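PDB 1W7C: lysyl oxidase from Pichia pastoris, which probably catalyses the oxidative deamination of primary amines, lysine side chains among them, using a copper ion and a topaquinone cofactor. Local coordinates for residues I13-T18 with E299-W304; A175-H180 with L618-L623; S282-E287 with C375-G380; H353-D358 with K586-G591; L369-D374 with E722-D727. One frame throughout, in Å; residues are numbered along the deposited sequence.

Contact 1: residues I13-T18 with E299-W304; sequences IEAPKT and EEYFSW
Pro-16 lies over one face of the Tyr-301 ring, and this CH-pi contact shares the tight part of the interface with Ala-15 and Ile-13. In the conformer described, Pro-16 CD sits 3.6 Å from the centroid of the Tyr-301 ring and 15° off the ring normal. A chi1 of 174° sets Tyr-301 CG anti to the backbone N, where it lies 3.7 Å from Ala-15 CB. At its root, Tyr-301 CB meets Ala-15 CB at 3.5 Å, while Ile-13 CD1 reaches the ring edge in plane, 3.6 Å from Tyr-301 CE2. The same methyl, Ile-13 CD1, also touches Ser-303 OG at 3.4 Å. An alanine in place of Tyr-301 would keep the touch on Ala-15 CB but would probably open a gap beneath Pro-16 and leave the Ile-13 methyl without its ring edge.

The other end is looser and wetter. Glu-299, its chain bent at chi2, has OE1 3.6 Å from Thr-18 CA. A water donates to Glu-299 OE2; its link to Thr-18 OG1 is weak and depends on one of two conformers. A magnesium ion lies about 4 Å from the Glu-299 side chain. The loop is held further by Ala-15 N bonding to Asp-296 and Thr-18 N to Tyr-71. With no direct hydrogen bond between 13-18 and 299-304, the N-terminal loop is fitted to strand 301-304 by shape and apolar packing, and one weakly bridging water spans the polar end.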
# COMPACT_ATOMS: atom_id res chain seq x y z
N ILE A 13 -13.46 25.11 17.63
CA ILE A 13 -13.24 26.31 16.85
C ILE A 13 -14.49 26.73 16.13
O ILE A 13 -15.46 25.96 16.04
CB ILE A 13 -12.09 26.10 15.87
CG1 ILE A 13 -12.37 24.85 14.98
CG2 ILE A 13 -10.78 25.99 16.65
CD1 ILE A 13 -11.62 24.77 13.69
N GLU A 14 -14.46 27.94 15.58
CA GLU A 14 -15.53 28.41 14.70
C GLU A 14 -15.12 28.29 13.23
O GLU A 14 -14.03 28.75 12.85
CB GLU A 14 -15.93 29.86 15.08
CG GLU A 14 -16.73 29.99 16.37
CD GLU A 14 -17.39 31.35 16.49
OE1 GLU A 14 -16.68 32.33 16.79
OE2 GLU A 14 -18.63 31.44 16.28
N ALA A 15 -15.93 27.59 12.42
CA ALA A 15 -15.69 27.39 11.01
C ALA A 15 -15.63 28.75 10.32
O ALA A 15 -16.32 29.71 10.79
CB ALA A 15 -16.77 26.58 10.41
N PRO A 16 -14.78 28.89 9.31
CA PRO A 16 -14.71 30.14 8.53
C PRO A 16 -16.05 30.55 7.91
O PRO A 16 -16.32 31.75 7.78
CB PRO A 16 -13.69 29.81 7.44
CG PRO A 16 -12.85 28.74 8.03
CD PRO A 16 -13.77 27.91 8.88
N LYS A 17 -16.83 29.57 7.49
CA LYS A 17 -18.10 29.79 6.82
C LYS A 17 -19.11 28.76 7.31
O LYS A 17 -18.76 27.88 8.09
CB LYS A 17 -17.92 29.69 5.32
CG LYS A 17 -17.00 30.75 4.73
CD LYS A 17 -17.73 32.09 4.53
CE LYS A 17 -16.81 33.23 4.05
NZ LYS A 17 -17.58 34.35 3.32
N THR A 18 -20.35 28.88 6.87
CA THR A 18 -21.41 27.91 7.12
C THR A 18 -21.20 26.66 6.26
O THR A 18 -20.83 26.78 5.07
CB THR A 18 -22.77 28.54 6.73
OG1 THR A 18 -23.06 29.64 7.62
CG2 THR A 18 -23.93 27.58 6.93
N GLU A 299 -21.03 23.03 12.62
CA GLU A 299 -20.74 23.13 11.20
C GLU A 299 -20.01 21.91 10.63
O GLU A 299 -19.81 21.83 9.43
CB GLU A 299 -19.96 24.40 10.88
CG GLU A 299 -20.63 25.70 11.29
CD GLU A 299 -21.99 25.92 10.64
OE1 GLU A 299 -22.31 25.37 9.58
OE2 GLU A 299 -22.78 26.69 11.21
N GLU A 300 -19.64 20.97 11.48
CA GLU A 300 -18.86 19.82 11.07
C GLU A 300 -17.66 20.27 10.18
O GLU A 300 -17.40 19.76 9.10
CB GLU A 300 -19.72 18.73 10.37
CG GLU A 300 -20.47 17.97 11.50
CD GLU A 300 -21.42 16.96 10.93
OE1 GLU A 300 -21.09 15.75 10.88
OE2 GLU A 300 -22.50 17.41 10.46
N TYR A 301 -16.95 21.24 10.75
CA TYR A 301 -15.70 21.75 10.19
C TYR A 301 -14.57 21.29 11.09
O TYR A 301 -14.70 21.34 12.33
CB TYR A 301 -15.73 23.28 10.10
CG TYR A 301 -14.42 23.87 9.66
CD1 TYR A 301 -14.09 23.95 8.31
CD2 TYR A 301 -13.50 24.34 10.58
CE1 TYR A 301 -12.89 24.48 7.90
CE2 TYR A 301 -12.27 24.85 10.17
CZ TYR A 301 -11.98 24.95 8.82
OH TYR A 301 -10.76 25.45 8.40
N PHE A 302 -13.50 20.78 10.49
CA PHE A 302 -12.38 20.16 11.20
C PHE A 302 -11.08 20.84 10.82
O PHE A 302 -10.91 21.24 9.67
CB PHE A 302 -12.31 18.67 10.80
CG PHE A 302 -13.47 17.90 11.30
CD1 PHE A 302 -14.63 17.82 10.56
CD2 PHE A 302 -13.45 17.30 12.55
CE1 PHE A 302 -15.75 17.19 11.09
CE2 PHE A 302 -14.55 16.68 13.06
CZ PHE A 302 -15.68 16.61 12.35
N SER A 303 -10.20 21.04 11.80
CA SER A 303 -8.86 21.57 11.60
C SER A 303 -7.82 20.67 12.28
O SER A 303 -8.00 20.20 13.40
CB SER A 303 -8.72 23.04 12.14
OG SER A 303 -8.68 23.09 13.53
N TRP A 304 -6.72 20.49 11.57
CA TRP A 304 -5.59 19.73 12.07
C TRP A 304 -4.33 20.14 11.33
O TRP A 304 -4.25 19.93 10.12
CB TRP A 304 -5.82 18.24 11.96
CG TRP A 304 -4.61 17.40 12.32
CD1 TRP A 304 -4.21 17.01 13.56
CD2 TRP A 304 -3.68 16.80 11.40
NE1 TRP A 304 -3.08 16.25 13.50
CE2 TRP A 304 -2.73 16.09 12.18
CE3 TRP A 304 -3.53 16.80 10.02
CZ2 TRP A 304 -1.65 15.41 11.61
CZ3 TRP A 304 -2.46 16.13 9.48
CH2 TRP A 304 -1.56 15.43 10.25
O HOH W 1 -24.46 28.36 10.35

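Contact 2: residues A175-H180 with L618-L623; sequences AAPQLH and LNTNAL
Gln-178 N donates to Asn-621 OD1 at 3.1 Å, the one direct hydrogen bond between the two segments. It is bent, with an N-H...O angle of 143°, and the donor stands 28° from the carbonyl plane. Asn-621 OD1 also touches Pro-177 CB at 3.4 Å, and the side-chain amides of Gln-178 and Asn-621 stack with planes 24° apart. Alongside, Leu-623 divides its two methyls: CD2 is 4.1 Å from Pro-177 CG, and CD1 is 4.0 Å from Leu-179 CD2.

A second shell fixes these groups. Asn-621 ND2 donates to Gly-132 O, which probably limits rotation of the amide, and Gln-178 OE1 takes a bond from Lys-142. One water donates to Asn-621 O at 2.6 Å and accepts from His-180 N; another accepts from Leu-623 N and donates to His-180 O. The cis peptide before Pro-177 bends the strand's path, and a type I turn from Asn-619 to Ala-622 presents Asn-621.

Strand 170-180 is outermost, within this chain, in a five-stranded antiparallel sheet. The contact thus seats the edge of that sheet on a loop of the copper amine oxidase enzyme domain, the Thr-620 side chain about 9 Å from that of Asp-358, the predicted proton acceptor.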
# COMPACT_ATOMS: atom_id res chain seq x y z
N ALA A 175 -32.26 -12.08 -7.20
CA ALA A 175 -30.99 -11.51 -7.66
C ALA A 175 -31.18 -10.04 -8.04
O ALA A 175 -32.25 -9.63 -8.48
CB ALA A 175 -30.47 -12.28 -8.84
N ALA A 176 -30.13 -9.26 -7.81
CA ALA A 176 -30.12 -7.84 -8.16
C ALA A 176 -28.98 -7.58 -9.14
O ALA A 176 -27.84 -8.01 -8.88
CB ALA A 176 -29.94 -7.00 -6.92
N PRO A 177 -29.23 -6.82 -10.20
CA PRO A 177 -30.51 -6.14 -10.47
C PRO A 177 -31.56 -7.04 -11.12
O PRO A 177 -31.30 -8.17 -11.55
CB PRO A 177 -30.09 -5.06 -11.47
CG PRO A 177 -28.99 -5.73 -12.25
CD PRO A 177 -28.20 -6.46 -11.19
N GLN A 178 -32.78 -6.52 -11.14
CA GLN A 178 -33.83 -7.06 -12.01
C GLN A 178 -33.44 -6.87 -13.47
O GLN A 178 -32.52 -6.08 -13.78
CB GLN A 178 -35.16 -6.35 -11.68
CG GLN A 178 -35.62 -6.56 -10.23
CD GLN A 178 -36.81 -5.75 -9.85
OE1 GLN A 178 -37.31 -5.91 -8.75
NE2 GLN A 178 -37.28 -4.88 -10.75
N LEU A 179 -34.10 -7.61 -14.36
CA LEU A 179 -33.80 -7.63 -15.79
C LEU A 179 -35.01 -7.17 -16.61
O LEU A 179 -35.86 -7.98 -17.03
CB LEU A 179 -33.34 -9.03 -16.19
CG LEU A 179 -32.00 -9.44 -15.56
CD1 LEU A 179 -31.81 -10.95 -15.69
CD2 LEU A 179 -30.82 -8.72 -16.19
N HIS A 180 -35.07 -5.87 -16.88
CA HIS A 180 -36.10 -5.29 -17.72
C HIS A 180 -35.58 -5.17 -19.14
O HIS A 180 -34.47 -4.70 -19.40
CB HIS A 180 -36.53 -3.91 -17.20
CG HIS A 180 -37.50 -3.22 -18.10
ND1 HIS A 180 -38.80 -3.67 -18.27
CD2 HIS A 180 -37.36 -2.17 -18.95
CE1 HIS A 180 -39.42 -2.90 -19.15
NE2 HIS A 180 -38.57 -1.99 -19.59
N LEU A 618 -30.93 5.36 -8.26
CA LEU A 618 -31.96 5.01 -9.20
C LEU A 618 -31.40 4.34 -10.46
O LEU A 618 -32.16 3.99 -11.36
CB LEU A 618 -32.78 6.27 -9.56
CG LEU A 618 -33.47 6.93 -8.37
CD1 LEU A 618 -34.24 8.17 -8.83
CD2 LEU A 618 -34.39 5.92 -7.65
N ASN A 619 -30.08 4.12 -10.51
CA ASN A 619 -29.46 3.55 -11.70
C ASN A 619 -29.67 2.05 -11.90
O ASN A 619 -29.85 1.59 -13.02
CB ASN A 619 -27.94 3.81 -11.74
CG ASN A 619 -27.57 5.01 -12.57
OD1 ASN A 619 -28.27 6.03 -12.51
ND2 ASN A 619 -26.42 4.96 -13.24
N THR A 620 -29.60 1.27 -10.82
CA THR A 620 -29.27 -0.15 -10.96
C THR A 620 -30.21 -0.98 -11.83
O THR A 620 -29.75 -1.81 -12.61
CB THR A 620 -29.07 -0.80 -9.58
OG1 THR A 620 -28.48 -2.10 -9.70
CG2 THR A 620 -30.36 -1.01 -8.81
N ASN A 621 -31.53 -0.74 -11.73
CA ASN A 621 -32.51 -1.48 -12.56
C ASN A 621 -32.79 -0.87 -13.92
O ASN A 621 -33.48 -1.48 -14.74
CB ASN A 621 -33.80 -1.69 -11.79
CG ASN A 621 -33.59 -2.44 -10.49
OD1 ASN A 621 -32.96 -3.51 -10.48
ND2 ASN A 621 -34.08 -1.88 -9.39
N ALA A 622 -32.30 0.33 -14.15
CA ALA A 622 -32.54 1.04 -15.41
C ALA A 622 -31.39 0.73 -16.36
O ALA A 622 -30.45 1.52 -16.55
CB ALA A 622 -32.69 2.54 -15.15
N LEU A 623 -31.43 -0.48 -16.93
CA LEU A 623 -30.23 -1.08 -17.50
C LEU A 623 -29.70 -0.35 -18.73
O LEU A 623 -28.50 -0.31 -18.94
CB LEU A 623 -30.50 -2.54 -17.86
CG LEU A 623 -30.90 -3.49 -16.72
CD1 LEU A 623 -31.21 -4.89 -17.27
CD2 LEU A 623 -29.83 -3.54 -15.60
O HOH W 2 -34.00 -4.07 -14.89
O HOH W 3 -33.77 -2.09 -18.17

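Contact 3: residues S282-E287 with C375-G380. Unlike the reference sequence in segment 375-380: Ser-377 (reference Ala).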
# COMPACT_ATOMS: atom_id res chain seq x y z
N SER A 282 -3.39 -6.17 24.02
CA SER A 282 -2.56 -5.65 22.97
C SER A 282 -2.34 -4.13 23.10
O SER A 282 -3.00 -3.45 23.89
CB SER A 282 -3.18 -6.03 21.61
OG SER A 282 -4.47 -5.45 21.39
N PRO A 283 -1.44 -3.56 22.28
CA PRO A 283 -1.09 -2.15 22.51
C PRO A 283 -2.21 -1.16 22.23
O PRO A 283 -3.13 -1.45 21.45
CB PRO A 283 0.13 -1.92 21.61
CG PRO A 283 0.68 -3.30 21.38
CD PRO A 283 -0.53 -4.20 21.33
N ARG A 284 -2.09 0.00 22.85
CA ARG A 284 -3.08 1.08 22.79
C ARG A 284 -2.35 2.35 22.37
O ARG A 284 -1.31 2.68 22.91
CB ARG A 284 -3.70 1.32 24.20
CG ARG A 284 -4.78 0.30 24.60
CD ARG A 284 -6.16 0.55 23.97
NE ARG A 284 -6.69 1.85 24.42
CZ ARG A 284 -7.32 2.08 25.55
NH1 ARG A 284 -7.61 1.09 26.38
NH2 ARG A 284 -7.73 3.30 25.84
N LEU A 285 -2.95 3.11 21.47
CA LEU A 285 -2.62 4.48 21.20
C LEU A 285 -3.21 5.41 22.30
O LEU A 285 -4.35 5.29 22.68
CB LEU A 285 -3.22 4.84 19.85
CG LEU A 285 -2.70 6.05 19.15
CD1 LEU A 285 -1.24 5.80 18.74
CD2 LEU A 285 -3.62 6.29 17.94
N VAL A 286 -2.38 6.28 22.84
CA VAL A 286 -2.82 7.29 23.79
C VAL A 286 -2.34 8.67 23.35
O VAL A 286 -1.39 8.80 22.57
CB VAL A 286 -2.33 6.98 25.23
CG1 VAL A 286 -2.84 5.65 25.67
CG2 VAL A 286 -0.83 7.03 25.30
N GLU A 287 -2.99 9.67 23.94
CA GLU A 287 -2.68 11.08 23.71
C GLU A 287 -2.17 11.66 25.00
O GLU A 287 -2.97 12.13 25.82
CB GLU A 287 -3.93 11.81 23.23
CG GLU A 287 -4.20 11.52 21.76
CD GLU A 287 -5.47 12.09 21.19
OE1 GLU A 287 -6.35 12.54 21.95
OE2 GLU A 287 -5.63 12.02 19.97
N CYS A 375 -12.43 2.08 15.71
CA CYS A 375 -11.55 3.24 15.77
C CYS A 375 -10.78 3.16 17.06
O CYS A 375 -11.28 2.60 18.07
CB CYS A 375 -12.36 4.55 15.74
SG CYS A 375 -13.43 4.74 14.28
N PRO A 376 -9.59 3.74 17.12
CA PRO A 376 -8.89 3.81 18.42
C PRO A 376 -9.69 4.55 19.48
O PRO A 376 -10.59 5.36 19.23
CB PRO A 376 -7.58 4.56 18.07
CG PRO A 376 -7.44 4.40 16.59
CD PRO A 376 -8.81 4.38 16.05
N SER A 377 -9.34 4.24 20.72
CA SER A 377 -10.01 4.79 21.89
C SER A 377 -9.88 6.33 22.00
O SER A 377 -10.71 6.97 22.64
CB SER A 377 -9.49 4.10 23.16
OG SER A 377 -9.80 2.70 23.13
N THR A 378 -8.90 6.91 21.30
CA THR A 378 -8.69 8.36 21.29
C THR A 378 -9.57 9.06 20.25
O THR A 378 -9.51 10.28 20.10
CB THR A 378 -7.26 8.68 20.93
OG1 THR A 378 -6.96 7.99 19.70
CG2 THR A 378 -6.27 8.19 21.96
N ALA A 379 -10.37 8.32 19.52
CA ALA A 379 -11.21 8.91 18.47
C ALA A 379 -12.32 9.77 19.06
O ALA A 379 -12.81 9.49 20.14
CB ALA A 379 -11.86 7.85 17.61
N GLY A 380 -12.73 10.79 18.32
CA GLY A 380 -13.97 11.47 18.55
C GLY A 380 -15.01 11.01 17.53
O GLY A 380 -14.70 10.71 16.40
O HOH W 4 -6.48 3.67 21.86
O HOH W 5 -7.69 11.66 18.27
O HOH W 6 -8.96 12.67 21.38
O HOH W 7 -4.69 9.48 19.13
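The backbone of strand 284-286 passes a type I turn running from Pro-376 to Ala-379, with Val-286 CA 6.5 Å from Thr-378 CA and no direct hydrogen bond between them. Thr-378 makes much of the contact: its CG2 sits 3.6 Å from Leu-285 O, and its CB is 3.8 Å from Glu-287 OE2. Leu-285 crosses Thr-378 at about a right angle and also packs its CD2 against Pro-376 CB.

Arg-284 is bent at chi2 and chi3. Ser-377, which replaces the alanine of the reference sequence, is modelled in two conformers; in the one described, its OG stands 3.2 Å above the plane of the Arg-284 guanidinium, offset toward the rim. Arg-284 NH2 donates to Ala-721 O. Strand 284-286 pairs antiparallel with a strand of the second subunit, so the sheet continues across the dimer interface and the turn packs beside that junction. Trp-713 of the second subunit packs on Arg-284 and Ser-377.

Waters join the segments. One accepts from Arg-284 NE and Ser-377 N and donates to Leu-285 O at 2.8 Å. A leucine in place of Arg-284 would probably leave Ala-721 O without this donor and the water with one partner fewer. A second water accepts from Thr-378 OG1 and donates to Glu-287 OE2 at 2.8 Å; a third donates to both Glu-287 OE2 and Thr-378 O.

Contact 4: residues H353-D358 with K586-G591. With IMD (imidazole), chain P.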
# COMPACT_ATOMS: atom_id res chain seq x y z
N HIS A 353 -26.08 -13.26 -12.30
CA HIS A 353 -26.97 -12.12 -12.42
C HIS A 353 -26.84 -11.14 -11.27
O HIS A 353 -27.69 -10.28 -11.10
CB HIS A 353 -28.41 -12.60 -12.59
CG HIS A 353 -28.65 -13.28 -13.90
ND1 HIS A 353 -28.98 -14.62 -14.00
CD2 HIS A 353 -28.55 -12.82 -15.17
CE1 HIS A 353 -29.10 -14.94 -15.28
NE2 HIS A 353 -28.86 -13.86 -16.01
N THR A 354 -25.76 -11.23 -10.50
CA THR A 354 -25.55 -10.30 -9.40
C THR A 354 -24.58 -9.21 -9.82
O THR A 354 -23.41 -9.49 -10.11
CB THR A 354 -25.00 -11.06 -8.19
OG1 THR A 354 -25.99 -12.00 -7.71
CG2 THR A 354 -24.75 -10.11 -7.03
N PHE A 355 -25.06 -7.97 -9.83
CA PHE A 355 -24.25 -6.79 -10.12
C PHE A 355 -24.80 -5.68 -9.25
O PHE A 355 -25.57 -4.83 -9.69
CB PHE A 355 -24.40 -6.46 -11.62
CG PHE A 355 -23.36 -5.51 -12.19
CD1 PHE A 355 -23.05 -5.54 -13.55
CD2 PHE A 355 -22.75 -4.52 -11.41
CE1 PHE A 355 -22.14 -4.67 -14.12
CE2 PHE A 355 -21.84 -3.65 -11.99
CZ PHE A 355 -21.55 -3.71 -13.31
N TYR A 356 -24.44 -5.74 -7.97
CA TYR A 356 -24.95 -4.78 -7.01
C TYR A 356 -24.46 -3.36 -7.27
O TYR A 356 -23.27 -3.15 -7.55
CB TYR A 356 -24.56 -5.13 -5.55
CG TYR A 356 -25.12 -6.44 -5.05
CD1 TYR A 356 -24.27 -7.43 -4.57
CD2 TYR A 356 -26.47 -6.71 -5.10
CE1 TYR A 356 -24.76 -8.65 -4.15
CE2 TYR A 356 -26.98 -7.91 -4.65
CZ TYR A 356 -26.13 -8.89 -4.20
OH TYR A 356 -26.66 -10.11 -3.84
N SER A 357 -25.38 -2.41 -7.08
CA SER A 357 -25.07 -1.01 -6.85
C SER A 357 -25.31 -0.72 -5.38
O SER A 357 -26.44 -0.68 -4.91
CB SER A 357 -26.03 -0.15 -7.66
OG SER A 357 -26.07 1.19 -7.16
N ASP A 358 -24.25 -0.51 -4.62
CA ASP A 358 -24.41 -0.36 -3.19
C ASP A 358 -25.05 0.97 -2.80
O ASP A 358 -25.72 1.04 -1.77
CB ASP A 358 -23.10 -0.61 -2.47
CG ASP A 358 -22.82 -2.07 -2.26
OD1 ASP A 358 -23.76 -2.90 -2.38
OD2 ASP A 358 -21.70 -2.48 -2.02
N LYS A 586 -16.63 -6.70 -19.69
CA LYS A 586 -16.82 -5.55 -20.57
C LYS A 586 -18.29 -5.24 -20.83
O LYS A 586 -18.68 -4.07 -20.87
CB LYS A 586 -16.08 -5.77 -21.90
CG LYS A 586 -14.56 -6.16 -21.70
CD LYS A 586 -13.82 -5.22 -20.76
CE LYS A 586 -12.36 -5.63 -20.49
NZ LYS A 586 -11.86 -5.07 -19.17
N ASN A 587 -19.09 -6.27 -21.07
CA ASN A 587 -20.44 -6.10 -21.56
C ASN A 587 -21.40 -6.97 -20.76
O ASN A 587 -21.75 -8.06 -21.19
CB ASN A 587 -20.52 -6.53 -23.06
CG ASN A 587 -19.42 -5.93 -23.94
OD1 ASN A 587 -18.73 -6.63 -24.72
ND2 ASN A 587 -19.32 -4.63 -23.89
N SER A 588 -21.86 -6.46 -19.63
CA SER A 588 -22.76 -7.21 -18.75
C SER A 588 -24.23 -6.98 -19.05
O SER A 588 -24.69 -5.84 -19.12
CB SER A 588 -22.52 -6.81 -17.30
OG SER A 588 -23.47 -7.42 -16.46
N ARG A 589 -24.96 -8.08 -19.19
CA ARG A 589 -26.43 -8.00 -19.28
C ARG A 589 -27.09 -7.41 -18.03
O ARG A 589 -28.22 -6.94 -18.08
CB ARG A 589 -27.01 -9.37 -19.59
CG ARG A 589 -26.74 -9.87 -20.99
CD ARG A 589 -27.23 -11.26 -21.24
NE ARG A 589 -26.91 -11.71 -22.58
CZ ARG A 589 -27.69 -11.49 -23.64
NH1 ARG A 589 -28.81 -10.78 -23.51
NH2 ARG A 589 -27.32 -11.95 -24.84
N SER A 590 -26.37 -7.49 -16.90
CA SER A 590 -26.84 -6.97 -15.62
C SER A 590 -26.33 -5.56 -15.33
O SER A 590 -26.62 -4.99 -14.29
CB SER A 590 -26.49 -7.92 -14.47
OG SER A 590 -27.13 -9.18 -14.64
N GLY A 591 -25.60 -4.96 -16.28
CA GLY A 591 -25.23 -3.56 -16.15
C GLY A 591 -24.74 -2.95 -17.45
O GLY A 591 -23.57 -2.61 -17.57
N1 IMD P . -24.80 -7.34 -0.29
C2 IMD P . -24.03 -6.25 -0.60
N3 IMD P . -24.82 -5.43 -1.35
C4 IMD P . -26.04 -5.98 -1.50
C5 IMD P . -26.02 -7.19 -0.84
O HOH W 8 -29.30 -9.34 -13.05
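Phe-355 packs against the type I turn from Ser-588 to Gly-591. Its CB lies on Ser-590 CB at 3.8 Å, and a chi1 of -164° sets CG anti to the backbone N, where it approaches Ser-590 O. Further out, CD1 meets Ser-588 OG at 3.5 Å, and CE1 lies 3.9 Å from Ser-588 CB, which comes in plane at the ring edge. Gly-591 suits this spot, because a side chain on it would clash with Phe-355 CE1. Ser-588 OG is held by Ser-590 N in an ST turn, at 2.9 Å. Nearby, Ser-590 OG sits in plane at the edge of the His-353 ring and shares a water with His-353 O.

On the strand's far side, an imidazole, probably from the crystallisation liquor, donates from N3 to OD1 of Asp-358, the predicted proton acceptor, at 2.9 Å and also bonds to Asn-437 OD1. Its C4 lies 3.5 Å above the Tyr-356 ring plane, over the centre.

Strand 355-357 pairs antiparallel with strand 329-344 and leads into helix 358-361, Ser-357 being its N-cap; Phe-355 also touches Ile-341 on strand 329-344 and Pro-177 on strand 170-180.

Contact 5: residues L369-D374 with E722-D727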
# COMPACT_ATOMS: atom_id res chain seq x y z
N LEU A 369 -20.29 2.82 14.64
CA LEU A 369 -18.94 2.29 14.89
C LEU A 369 -18.85 1.73 16.31
O LEU A 369 -19.43 2.27 17.24
CB LEU A 369 -17.91 3.42 14.71
CG LEU A 369 -17.76 3.96 13.32
CD1 LEU A 369 -17.15 5.35 13.33
CD2 LEU A 369 -16.97 3.02 12.49
N VAL A 370 -18.08 0.66 16.47
CA VAL A 370 -17.81 0.04 17.78
C VAL A 370 -16.60 0.71 18.39
O VAL A 370 -15.48 0.54 17.90
CB VAL A 370 -17.56 -1.45 17.64
CG1 VAL A 370 -17.25 -2.06 18.99
CG2 VAL A 370 -18.79 -2.14 16.93
N PRO A 371 -16.79 1.47 19.46
CA PRO A 371 -15.67 2.16 20.10
C PRO A 371 -14.54 1.20 20.49
O PRO A 371 -14.79 0.06 20.88
CB PRO A 371 -16.30 2.79 21.38
CG PRO A 371 -17.73 2.98 20.99
CD PRO A 371 -18.06 1.77 20.17
N GLY A 372 -13.31 1.70 20.38
CA GLY A 372 -12.11 0.98 20.78
C GLY A 372 -11.63 -0.02 19.75
O GLY A 372 -10.42 -0.28 19.69
N TYR A 373 -12.53 -0.56 18.93
CA TYR A 373 -12.22 -1.62 17.99
C TYR A 373 -12.25 -1.12 16.55
O TYR A 373 -11.31 -1.29 15.79
CB TYR A 373 -13.19 -2.78 18.18
CG TYR A 373 -12.92 -3.55 19.46
CD1 TYR A 373 -13.43 -3.13 20.67
CD2 TYR A 373 -12.08 -4.67 19.45
CE1 TYR A 373 -13.14 -3.81 21.83
CE2 TYR A 373 -11.79 -5.37 20.63
CZ TYR A 373 -12.32 -4.92 21.81
OH TYR A 373 -12.12 -5.57 23.00
N ASP A 374 -13.35 -0.49 16.18
CA ASP A 374 -13.46 0.06 14.84
C ASP A 374 -12.59 1.31 14.65
O ASP A 374 -12.13 1.56 13.53
CB ASP A 374 -14.90 0.40 14.47
CG ASP A 374 -15.74 -0.80 14.10
OD1 ASP A 374 -15.20 -1.86 13.69
OD2 ASP A 374 -16.99 -0.73 14.22
N GLU A 722 -11.22 3.89 29.41
CA GLU A 722 -12.19 3.00 28.80
C GLU A 722 -12.91 3.70 27.65
O GLU A 722 -13.37 4.82 27.81
CB GLU A 722 -13.20 2.54 29.87
CG GLU A 722 -14.16 1.46 29.38
CD GLU A 722 -15.14 1.00 30.43
OE1 GLU A 722 -14.94 1.28 31.62
OE2 GLU A 722 -16.13 0.35 30.05
N PRO A 723 -13.00 3.05 26.49
CA PRO A 723 -13.82 3.55 25.39
C PRO A 723 -15.26 3.77 25.82
O PRO A 723 -15.72 3.15 26.78
CB PRO A 723 -13.73 2.42 24.35
CG PRO A 723 -12.41 1.78 24.65
CD PRO A 723 -12.30 1.81 26.14
N ASN A 724 -15.94 4.60 25.05
CA ASN A 724 -17.37 4.90 25.21
C ASN A 724 -18.31 3.78 24.77
O ASN A 724 -19.22 4.01 23.96
CB ASN A 724 -17.71 6.24 24.49
CG ASN A 724 -17.27 6.28 23.03
OD1 ASN A 724 -16.17 5.83 22.67
ND2 ASN A 724 -18.12 6.87 22.18
N PHE A 725 -18.13 2.56 25.28
CA PHE A 725 -18.89 1.41 24.78
C PHE A 725 -20.40 1.61 25.01
O PHE A 725 -21.23 1.12 24.25
CB PHE A 725 -18.49 0.10 25.47
CG PHE A 725 -17.05 -0.32 25.26
CD1 PHE A 725 -16.20 -0.45 26.37
CD2 PHE A 725 -16.56 -0.65 23.99
CE1 PHE A 725 -14.88 -0.86 26.20
CE2 PHE A 725 -15.25 -1.09 23.84
CZ PHE A 725 -14.41 -1.19 24.95
N GLU A 726 -20.74 2.31 26.09
CA GLU A 726 -22.14 2.55 26.44
C GLU A 726 -22.92 3.33 25.38
O GLU A 726 -24.15 3.25 25.34
CB GLU A 726 -22.25 3.27 27.81
CG GLU A 726 -21.84 4.75 27.79
CD GLU A 726 -20.33 4.98 27.75
OE1 GLU A 726 -19.56 4.02 27.92
OE2 GLU A 726 -19.91 6.15 27.55
N ASP A 727 -22.21 4.06 24.52
CA ASP A 727 -22.82 4.84 23.45
C ASP A 727 -23.17 3.96 22.22
O ASP A 727 -23.87 4.42 21.32
CB ASP A 727 -21.88 5.97 22.99
CG ASP A 727 -21.70 7.07 24.01
OD1 ASP A 727 -22.40 7.06 25.04
OD2 ASP A 727 -20.87 8.00 23.85
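A chi1 of 53° places Asn-724 CG between the backbone N and the carbonyl carbon, and one of -62° sets Phe-725 CG anti to the carbonyl carbon; with CG so placed, the ends of both side chains come near Pro-371. Asn-724 OD1 comes 3.3 Å from Pro-371 CB, which also packs on Pro-723 CB at 3.9 Å. Phe-725 brings CE2 to 3.2 Å from Pro-371 O, obliquely to its ring. The same CE2 meets the Tyr-373 ring edge in plane, 4.0 Å from Tyr-373 CE1, while Pro-723 CB rests over one Phe-725 face toward the rim.

Segment 369-374 is closed internally: Asp-374 OD2 accepts from Val-370 N at 2.9 Å, and Asp-374 N returns a bond to Val-370 O. Asn-724 is the centre of an inverse gamma turn leading into the short 3-10 segment 725-727, where Asp-727 N bonds to Asn-724 O at 3.0 Å. Gly-372, with phi 81°, lies against Pro-723, where a CB would clash with Pro-723 CG. Across the dimer interface, Asp-374 OD1 forms a salt bridge with Arg-412 of the second subunit, and the Tyr-373 ring meets Trp-713 of that subunit.

From the N terminus, contact 1 joins the N-terminal loop to strand 301-304, closing a loop of 280 residues; it crosses contacts 2 and 3 and ends before contacts 4 and 5 open. Contact 2 closes the longest loop, encloses contacts 3 and 4 and crosses contact 5. Contact 3 joins strand 284-286 to the loop before strand 380-388; contact 5, which crosses it and touches it through Ser-377 and Pro-723, joins that loop to the one before strand 734-737 and closes last. Contact 4 crosses contacts 3 and 5 and links strand 355-357 to the loop before strand 602-606. It adjoins contact 2 at Ala-176 and Phe-355. All but contact 2 touch the second subunit.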